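Local atomic coordinates of HIAXHD3 (Humicola insolens, PDB entry 3ZXL), a protein that hydrolyses arabinofuranosyl linkages as a family 43 glycoside hydrolase, probably removing arabinose side chains from xylan. Residues Tyr158-Ile163 with Thr190-Arg195. Numbering follows the deposited sequence.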
ATOM      1  N   TYR A 158      10.856   1.960  18.711  1.00  9.99           N
ATOM      2  CA  TYR A 158      10.697   0.762  17.900  1.00 12.58           C
ATOM      3  C   TYR A 158      10.628  -0.467  18.804  1.00 17.24           C
ATOM      4  O   TYR A 158      10.910  -0.396  19.995  1.00 13.08           O
ATOM      5  CB  TYR A 158      11.876   0.616  16.937  1.00 11.96           C
ATOM      6  CG  TYR A 158      13.175   0.392  17.650  1.00 14.30           C
ATOM      7  CD1 TYR A 158      13.871   1.447  18.206  1.00 12.57           C
ATOM      8  CD2 TYR A 158      13.678  -0.908  17.826  1.00 17.96           C
ATOM      9  CE1 TYR A 158      15.050   1.234  18.869  1.00 18.78           C
ATOM     10  CE2 TYR A 158      14.825  -1.126  18.498  1.00 19.91           C
ATOM     11  CZ  TYR A 158      15.518  -0.047  19.012  1.00 27.26           C
ATOM     12  OH  TYR A 158      16.687  -0.233  19.667  1.00 23.03           O
ATOM     13  N   GLY A 159      10.283  -1.591  18.215  1.00 14.47           N
ATOM     14  CA  GLY A 159      10.412  -2.868  18.918  1.00 15.74           C
ATOM     15  C   GLY A 159       9.149  -3.712  18.789  1.00 15.67           C
ATOM     16  O   GLY A 159       8.072  -3.210  18.456  1.00 15.11           O
ATOM     17  N   ASN A 160       9.302  -4.999  19.088  1.00 16.57           N
ATOM     18  CA  ASN A 160       8.202  -5.954  19.171  1.00 11.18           C
ATOM     19  C   ASN A 160       8.900  -7.165  19.773  1.00 20.31           C
ATOM     20  O   ASN A 160       9.812  -7.679  19.161  1.00 20.69           O
ATOM     21  CB  ASN A 160       7.649  -6.276  17.764  1.00 15.65           C
ATOM     22  CG  ASN A 160       6.651  -7.447  17.776  1.00 21.35           C
ATOM     23  OD1 ASN A 160       6.601  -8.177  18.738  1.00 20.31           O
ATOM     24  ND2 ASN A 160       5.844  -7.603  16.708  1.00 23.30           N
ATOM     25  N   PRO A 161       8.487  -7.626  20.958  1.00 15.19           N
ATOM     26  CA  PRO A 161       7.255  -7.316  21.681  1.00 19.66           C
ATOM     27  C   PRO A 161       7.404  -6.253  22.764  1.00 17.92           C
ATOM     28  O   PRO A 161       6.433  -5.994  23.460  1.00 15.94           O
ATOM     29  CB  PRO A 161       6.945  -8.646  22.375  1.00 30.15           C
ATOM     30  CG  PRO A 161       8.328  -9.091  22.823  1.00 21.13           C
ATOM     31  CD  PRO A 161       9.230  -8.717  21.630  1.00 26.00           C
ATOM     32  N   THR A 162       8.572  -5.654  22.921  1.00 11.81           N
ATOM     33  CA  THR A 162       8.700  -4.530  23.857  1.00 17.08           C
ATOM     34  C   THR A 162       9.289  -3.319  23.124  1.00 18.32           C
ATOM     35  O   THR A 162       9.825  -3.455  22.030  1.00 16.23           O
ATOM     36  CB  THR A 162       9.612  -4.887  25.024  1.00 17.97           C
ATOM     37  OG1 THR A 162      10.886  -5.274  24.502  1.00 24.10           O
ATOM     38  CG2 THR A 162       9.031  -6.074  25.792  1.00 23.18           C
ATOM     39  N   ILE A 163       9.215  -2.151  23.753  1.00 13.37           N
ATOM     40  CA  ILE A 163       9.505  -0.872  23.046  1.00 17.00           C
ATOM     41  C   ILE A 163      10.803  -0.244  23.570  1.00 16.64           C
ATOM     42  O   ILE A 163      11.061  -0.208  24.787  1.00 18.01           O
ATOM     43  CB  ILE A 163       8.319   0.152  23.186  1.00 14.31           C
ATOM     44  CG1 ILE A 163       6.981  -0.504  22.812  1.00 16.72           C
ATOM     45  CG2 ILE A 163       8.568   1.453  22.351  1.00 11.73           C
ATOM     46  CD1 ILE A 163       6.887  -1.033  21.372  1.00 10.80           C
ATOM     47  N   THR A 190       2.325  -9.050  23.572  1.00 25.72           N
ATOM     48  CA  THR A 190       3.024  -8.342  22.515  1.00 28.02           C
ATOM     49  C   THR A 190       2.479  -6.937  22.283  1.00 26.12           C
ATOM     50  O   THR A 190       1.271  -6.746  22.237  1.00 19.55           O
ATOM     51  CB  THR A 190       2.896  -9.162  21.252  1.00 28.84           C
ATOM     52  OG1 THR A 190       3.660 -10.365  21.428  1.00 28.61           O
ATOM     53  CG2 THR A 190       3.393  -8.416  20.051  1.00 26.76           C
ATOM     54  N   VAL A 191       3.371  -5.946  22.222  1.00 20.24           N
ATOM     55  CA  VAL A 191       3.033  -4.646  21.637  1.00 24.26           C
ATOM     56  C   VAL A 191       4.013  -4.354  20.511  1.00 22.51           C
ATOM     57  O   VAL A 191       5.111  -4.897  20.473  1.00 16.85           O
ATOM     58  CB  VAL A 191       3.036  -3.461  22.661  1.00 21.84           C
ATOM     59  CG1 VAL A 191       1.958  -3.671  23.710  1.00 22.42           C
ATOM     60  CG2 VAL A 191       4.440  -3.287  23.349  1.00 19.82           C
ATOM     61  N   ALA A 192       3.612  -3.482  19.603  1.00 13.98           N
ATOM     62  CA  ALA A 192       4.395  -3.235  18.414  1.00 17.50           C
ATOM     63  C   ALA A 192       3.811  -1.988  17.735  1.00 18.07           C
ATOM     64  O   ALA A 192       2.898  -1.355  18.252  1.00 14.77           O
ATOM     65  CB  ALA A 192       4.293  -4.465  17.468  1.00 18.80           C
ATOM     66  N   GLY A 193       4.281  -1.665  16.550  1.00 12.49           N
ATOM     67  CA  GLY A 193       3.596  -0.634  15.779  1.00 14.17           C
ATOM     68  C   GLY A 193       3.809   0.809  16.288  1.00 11.19           C
ATOM     69  O   GLY A 193       2.954   1.667  16.068  1.00 14.25           O
ATOM     70  N   ALA A 194       4.944   1.078  16.914  1.00 11.06           N
ATOM     71  CA  ALA A 194       5.209   2.422  17.514  1.00 15.40           C
ATOM     72  C   ALA A 194       5.057   3.627  16.542  1.00 18.77           C
ATOM     73  O   ALA A 194       5.580   3.603  15.422  1.00 13.58           O
ATOM     74  CB  ALA A 194       6.577   2.473  18.166  1.00 10.63           C
ATOM     75  N   ARG A 195       4.309   4.642  16.993  1.00 11.18           N
ATOM     76  CA  ARG A 195       4.313   6.009  16.444  1.00  8.47           C
ATOM     77  C   ARG A 195       4.682   6.931  17.625  1.00 12.84           C
ATOM     78  O   ARG A 195       4.217   6.680  18.730  1.00 14.59           O
ATOM     79  CB  ARG A 195       2.910   6.333  15.898  1.00 12.03           C
ATOM     80  CG  ARG A 195       2.499   5.287  14.770  1.00 19.87           C
ATOM     81  CD  ARG A 195       3.018   5.766  13.508  1.00 34.96           C
ATOM     82  NE  ARG A 195       2.896   4.893  12.325  1.00 28.10           N
ATOM     83  CZ  ARG A 195       3.932   4.271  11.791  1.00 24.99           C
ATOM     84  NH1 ARG A 195       5.111   4.324  12.419  1.00 12.03           N
ATOM     85  NH2 ARG A 195       3.777   3.592  10.665  1.00 19.70           N
TER
HETATM   86  O   HOH W   1       7.222  -0.696  17.700  1.00 12.97           O
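A loop-to-strand contact between neighbouring blades joins Asn160, Pro161 and Ile163, on the turn between strands 154-158 and 163-168, to Thr190-Ala192, where the chain enters strand 192-199. It links the four-stranded antiparallel sheet of 145-179 to the next sheet, which opens with strand 192-199, within the five-bladed beta-propeller that characterises family 43. One direct hydrogen bond crosses it: Val191 N donates to Pro161 O, nearly straight at 169° but weak at 3.3 Å. The peptide before Pro161 is cis, and the carbonyl of Val191 lies against the bend it makes, taking CA-H...O contacts from both Asn160 CA and Pro161 CA, each 3.5 Å from Val191 O. Farther along, a water spans the two backbones, donating to Gly159 O at 2.8 Å and accepting from Ala194 N at 3.0 Å.

With its CG anti to the backbone N (chi1 170°), Asn160 sets its amide slantwise against Thr190-Ala192. The two ends of that amide meet different methyls: ND2 is 3.6 Å from Ala192 CB, and OD1 is 3.5 Å from Thr190 CG2. Beside it, the ring of Pro161 brings CB up to Thr190 OG1. On the buried side, Ile163 and Val191 cross at about a right angle, CG1 of Ile163 lying 3.8 Å from CG2 of Val191, and both side chains also touch Val207 of strand 202-209. Gly193 N is hydrogen-bonded to OD2 of Asp143, and the Asn160 side chain lies about 5 Å from a bound B3P molecule, a polyhydroxylated diamine.

Polar side chains contribute no direct hydrogen bond between the segments, and the Asn160 amide meets methyl groups rather than hydrogen-bonding partners in 190-195. The contact combines apolar packing with one weak backbone bond, CA-H...O contacts and a water bridge, consistent with an interface held mainly by packing and main-chain atoms.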